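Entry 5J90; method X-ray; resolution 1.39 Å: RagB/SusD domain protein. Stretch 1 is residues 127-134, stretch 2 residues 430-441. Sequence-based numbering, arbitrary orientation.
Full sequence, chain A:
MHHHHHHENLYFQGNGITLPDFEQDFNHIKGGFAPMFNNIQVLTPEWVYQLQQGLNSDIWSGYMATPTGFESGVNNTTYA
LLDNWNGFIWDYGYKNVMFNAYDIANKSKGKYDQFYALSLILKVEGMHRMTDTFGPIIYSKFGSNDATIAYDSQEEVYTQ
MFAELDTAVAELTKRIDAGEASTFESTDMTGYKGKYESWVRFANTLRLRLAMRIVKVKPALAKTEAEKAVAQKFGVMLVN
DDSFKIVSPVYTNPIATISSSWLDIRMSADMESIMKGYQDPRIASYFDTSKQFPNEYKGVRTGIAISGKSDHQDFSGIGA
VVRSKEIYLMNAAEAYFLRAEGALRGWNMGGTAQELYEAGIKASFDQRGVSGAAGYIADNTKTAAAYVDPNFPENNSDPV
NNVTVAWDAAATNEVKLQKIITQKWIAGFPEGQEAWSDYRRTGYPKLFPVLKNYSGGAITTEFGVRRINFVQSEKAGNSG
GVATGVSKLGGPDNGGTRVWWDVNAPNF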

# COMPACT_ATOMS: atom_id res chain seq x y z
N MET A 127 -14.96 -16.34 -4.83
CA MET A 127 -13.69 -15.81 -5.33
C MET A 127 -13.18 -14.54 -4.64
O MET A 127 -11.97 -14.29 -4.66
CB MET A 127 -13.71 -15.65 -6.86
CG MET A 127 -13.99 -16.98 -7.60
SD MET A 127 -12.86 -18.34 -7.20
CE MET A 127 -11.33 -17.72 -7.88
N HIS A 128 -14.05 -13.76 -4.00
CA HIS A 128 -13.53 -12.63 -3.23
C HIS A 128 -12.63 -13.14 -2.10
O HIS A 128 -11.62 -12.52 -1.76
CB HIS A 128 -14.62 -11.67 -2.71
CG HIS A 128 -15.27 -12.10 -1.42
ND1 HIS A 128 -16.30 -13.01 -1.37
CD2 HIS A 128 -15.02 -11.75 -0.13
CE1 HIS A 128 -16.66 -13.20 -0.11
NE2 HIS A 128 -15.90 -12.44 0.66
N ARG A 129 -12.96 -14.30 -1.54
CA ARG A 129 -12.12 -14.93 -0.53
C ARG A 129 -10.74 -15.25 -1.10
O ARG A 129 -9.71 -15.02 -0.45
CB ARG A 129 -12.80 -16.20 0.00
CG ARG A 129 -14.03 -15.91 0.86
CD ARG A 129 -15.00 -17.11 0.93
NE ARG A 129 -14.33 -18.39 1.22
CZ ARG A 129 -14.04 -18.83 2.44
NH1 ARG A 129 -14.33 -18.12 3.53
NH2 ARG A 129 -13.44 -20.01 2.60
N MET A 130 -10.72 -15.76 -2.32
CA MET A 130 -9.46 -16.08 -2.99
C MET A 130 -8.56 -14.86 -3.16
O MET A 130 -7.39 -14.89 -2.78
CB MET A 130 -9.75 -16.73 -4.35
CG MET A 130 -8.53 -17.38 -5.01
SD MET A 130 -8.01 -18.94 -4.23
CE MET A 130 -9.40 -20.00 -4.68
N THR A 131 -9.10 -13.78 -3.72
CA THR A 131 -8.25 -12.60 -3.88
C THR A 131 -7.90 -11.95 -2.54
O THR A 131 -6.79 -11.44 -2.36
CB THR A 131 -8.83 -11.57 -4.87
OG1 THR A 131 -7.95 -10.44 -4.94
CG2 THR A 131 -10.19 -11.06 -4.43
N ASP A 132 -8.80 -12.03 -1.57
CA ASP A 132 -8.48 -11.50 -0.24
C ASP A 132 -7.35 -12.27 0.43
O ASP A 132 -6.69 -11.75 1.32
CB ASP A 132 -9.72 -11.49 0.64
CG ASP A 132 -10.71 -10.42 0.24
OD1 ASP A 132 -10.39 -9.55 -0.60
OD2 ASP A 132 -11.83 -10.45 0.79
N THR A 133 -7.12 -13.51 -0.01
CA THR A 133 -6.05 -14.34 0.54
C THR A 133 -4.71 -14.13 -0.18
O THR A 133 -3.68 -14.00 0.47
CB THR A 133 -6.47 -15.82 0.51
OG1 THR A 133 -7.62 -15.99 1.35
CG2 THR A 133 -5.37 -16.73 1.01
N PHE A 134 -4.74 -14.07 -1.51
CA PHE A 134 -3.51 -14.05 -2.31
C PHE A 134 -3.15 -12.70 -2.91
O PHE A 134 -1.97 -12.45 -3.21
CB PHE A 134 -3.60 -15.10 -3.43
CG PHE A 134 -3.62 -16.52 -2.93
CD1 PHE A 134 -2.45 -17.15 -2.56
CD2 PHE A 134 -4.83 -17.21 -2.82
CE1 PHE A 134 -2.47 -18.44 -2.06
CE2 PHE A 134 -4.85 -18.50 -2.32
CZ PHE A 134 -3.67 -19.12 -1.95
N PRO A 430 -18.14 -18.90 13.49
CA PRO A 430 -16.73 -19.30 13.39
C PRO A 430 -16.08 -19.02 12.02
O PRO A 430 -15.10 -19.68 11.67
CB PRO A 430 -16.82 -20.82 13.60
CG PRO A 430 -18.07 -21.17 12.85
CD PRO A 430 -19.03 -20.00 13.04
N GLU A 431 -16.62 -18.07 11.27
CA GLU A 431 -16.14 -17.83 9.90
C GLU A 431 -14.88 -16.93 9.87
O GLU A 431 -14.95 -15.71 9.70
CB GLU A 431 -17.27 -17.26 9.03
CG GLU A 431 -17.14 -17.57 7.54
CD GLU A 431 -15.86 -17.01 6.94
OE1 GLU A 431 -15.85 -15.82 6.56
OE2 GLU A 431 -14.86 -17.75 6.86
N GLY A 432 -13.73 -17.56 10.02
CA GLY A 432 -12.49 -16.84 10.23
C GLY A 432 -11.99 -15.99 9.07
O GLY A 432 -11.26 -15.03 9.31
N GLN A 433 -12.36 -16.32 7.84
CA GLN A 433 -11.83 -15.60 6.69
C GLN A 433 -12.26 -14.13 6.68
O GLN A 433 -11.42 -13.24 6.54
CB GLN A 433 -12.21 -16.31 5.39
CG GLN A 433 -11.77 -15.60 4.11
CD GLN A 433 -10.26 -15.56 3.92
OE1 GLN A 433 -9.50 -16.37 4.48
NE2 GLN A 433 -9.80 -14.60 3.12
N GLU A 434 -13.54 -13.86 6.87
CA GLU A 434 -14.00 -12.48 6.90
C GLU A 434 -13.39 -11.74 8.08
O GLU A 434 -13.01 -10.58 7.96
CB GLU A 434 -15.52 -12.43 6.94
CG GLU A 434 -16.09 -11.01 6.84
CD GLU A 434 -15.61 -10.24 5.62
OE1 GLU A 434 -15.22 -10.85 4.61
OE2 GLU A 434 -15.64 -8.99 5.66
N ALA A 435 -13.29 -12.40 9.23
CA ALA A 435 -12.70 -11.76 10.41
C ALA A 435 -11.24 -11.39 10.18
O ALA A 435 -10.79 -10.32 10.62
CB ALA A 435 -12.84 -12.67 11.64
N TRP A 436 -10.49 -12.27 9.52
CA TRP A 436 -9.09 -12.00 9.17
C TRP A 436 -8.98 -10.81 8.21
O TRP A 436 -8.11 -9.94 8.38
CB TRP A 436 -8.43 -13.26 8.57
CG TRP A 436 -7.01 -13.10 8.08
CD1 TRP A 436 -5.96 -12.52 8.76
CD2 TRP A 436 -6.48 -13.56 6.84
NE1 TRP A 436 -4.82 -12.58 7.99
CE2 TRP A 436 -5.11 -13.22 6.81
CE3 TRP A 436 -7.04 -14.23 5.74
CZ2 TRP A 436 -4.29 -13.51 5.71
CZ3 TRP A 436 -6.22 -14.53 4.65
CH2 TRP A 436 -4.87 -14.17 4.65
N SER A 437 -9.85 -10.75 7.21
CA SER A 437 -9.84 -9.61 6.30
C SER A 437 -10.18 -8.29 7.02
O SER A 437 -9.50 -7.28 6.83
CB SER A 437 -10.78 -9.86 5.13
OG SER A 437 -10.29 -10.95 4.37
N ASP A 438 -11.21 -8.31 7.87
CA ASP A 438 -11.57 -7.12 8.63
C ASP A 438 -10.47 -6.70 9.60
O ASP A 438 -10.23 -5.50 9.81
CB ASP A 438 -12.87 -7.39 9.40
CG ASP A 438 -13.95 -6.36 9.14
OD1 ASP A 438 -13.87 -5.55 8.19
OD2 ASP A 438 -14.92 -6.38 9.92
N TYR A 439 -9.77 -7.68 10.19
CA TYR A 439 -8.68 -7.38 11.11
C TYR A 439 -7.52 -6.73 10.35
O TYR A 439 -6.91 -5.77 10.82
CB TYR A 439 -8.18 -8.64 11.83
CG TYR A 439 -6.94 -8.35 12.64
CD1 TYR A 439 -7.02 -7.78 13.91
CD2 TYR A 439 -5.67 -8.60 12.12
CE1 TYR A 439 -5.88 -7.49 14.64
CE2 TYR A 439 -4.53 -8.31 12.85
CZ TYR A 439 -4.64 -7.76 14.11
OH TYR A 439 -3.50 -7.48 14.84
N ARG A 440 -7.20 -7.27 9.18
CA ARG A 440 -6.15 -6.65 8.38
C ARG A 440 -6.50 -5.20 8.04
O ARG A 440 -5.67 -4.30 8.19
CB ARG A 440 -5.87 -7.48 7.12
CG ARG A 440 -5.09 -8.77 7.40
CD ARG A 440 -4.88 -9.61 6.14
NE ARG A 440 -6.13 -10.23 5.68
CZ ARG A 440 -6.31 -10.70 4.46
NH1 ARG A 440 -5.34 -10.59 3.55
NH2 ARG A 440 -7.47 -11.25 4.12
N ARG A 441 -7.73 -4.97 7.60
CA ARG A 441 -8.13 -3.62 7.22
C ARG A 441 -8.16 -2.64 8.39
O ARG A 441 -7.64 -1.53 8.27
CB ARG A 441 -9.48 -3.62 6.52
CG ARG A 441 -9.94 -2.22 6.13
CD ARG A 441 -11.23 -2.25 5.37
NE ARG A 441 -12.35 -2.75 6.18
CZ ARG A 441 -13.14 -1.99 6.93
NH1 ARG A 441 -12.95 -0.68 7.01
NH2 ARG A 441 -14.13 -2.55 7.60
O HOH W 1 -14.65 -13.05 3.17
O HOH W 2 -15.72 -15.53 3.90
O HOH W 3 -11.98 -12.45 2.70

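The firmest link between these two helices is made by Arg440, whose guanidinium grips the backbone carbonyl of Asp132. Both terminal nitrogens donate to the same acceptor: Arg440 NH1 to Asp132 O and Arg440 NH2 to Asp132 O are each 2.9 Å, and the oxygen lies at the edge of the guanidinium, near its plane, where the N-H bonds point. Arginine suits this place because one planar group can direct two donors at a single carbonyl oxygen, from NH1 and NH2 together. The arginine is steadied from its own helix by weak bonds, Arg440 NE to Trp436 O at 3.4 Å and Arg440 NH2 to Ser437 OG at 2.8 Å.

At the other end of the contact, Arg129 and Glu431 form a salt bridge, with Arg129 NH1 and Glu431 OE2 3.4 Å apart. The hydrogen bond within it is weak, but charge attraction tolerates such geometry, and a water reinforces the pair by accepting from Arg129 NH1 (3.0 Å) and donating to Glu431 OE1 (2.7 Å). Glu431 also caps its own helix: Glu431 OE1 accepts from Glu434 N and Glu431 OE2 from Gln433 N, both at 3.0 Å. A carboxylate is apt here, since its two oxygens satisfy amides that have no partner in the preceding turn while its charge faces the arginine.

Between these anchors sits Gln433, the residue of its helix most covered by the other stretch. Gln433 NE2 gives a weak hydrogen bond to Thr133 OG1 at 3.1 Å, while Thr133 OG1 itself donates to Arg129 O at 2.9 Å. The threonine hydroxyl can thus serve its own helix and the neighboring one at once.

Water completes the polar network. One molecule donates to Asp132 OD2 (2.8 Å), accepts from Gln433 NE2 (3.1 Å) and also bonds Ser437 OG (2.8 Å). Another joins His128 NE2 (2.9 Å) to Glu434 OE1 (2.7 Å), spanning side chains whose direct separation, His128 NE2 to Glu434 OE1, is 4.3 Å.

Packing fills the remainder. Gln433 CB lies 3.4 Å from Arg129 NH1, and Asp132 CB is 3.8 Å from Ser437 OG, at a place where the backbones run close: the Asp132 and Ser437 CA atoms are 6.9 Å apart, and the short serine side chain fits within that gap. Trp436 brings its ring edge to Thr133, with CZ3 3.9 Å from Thr133 OG1. The helix axes approach to 10.8 Å at 45°, and the contact buries a modest 338 Å².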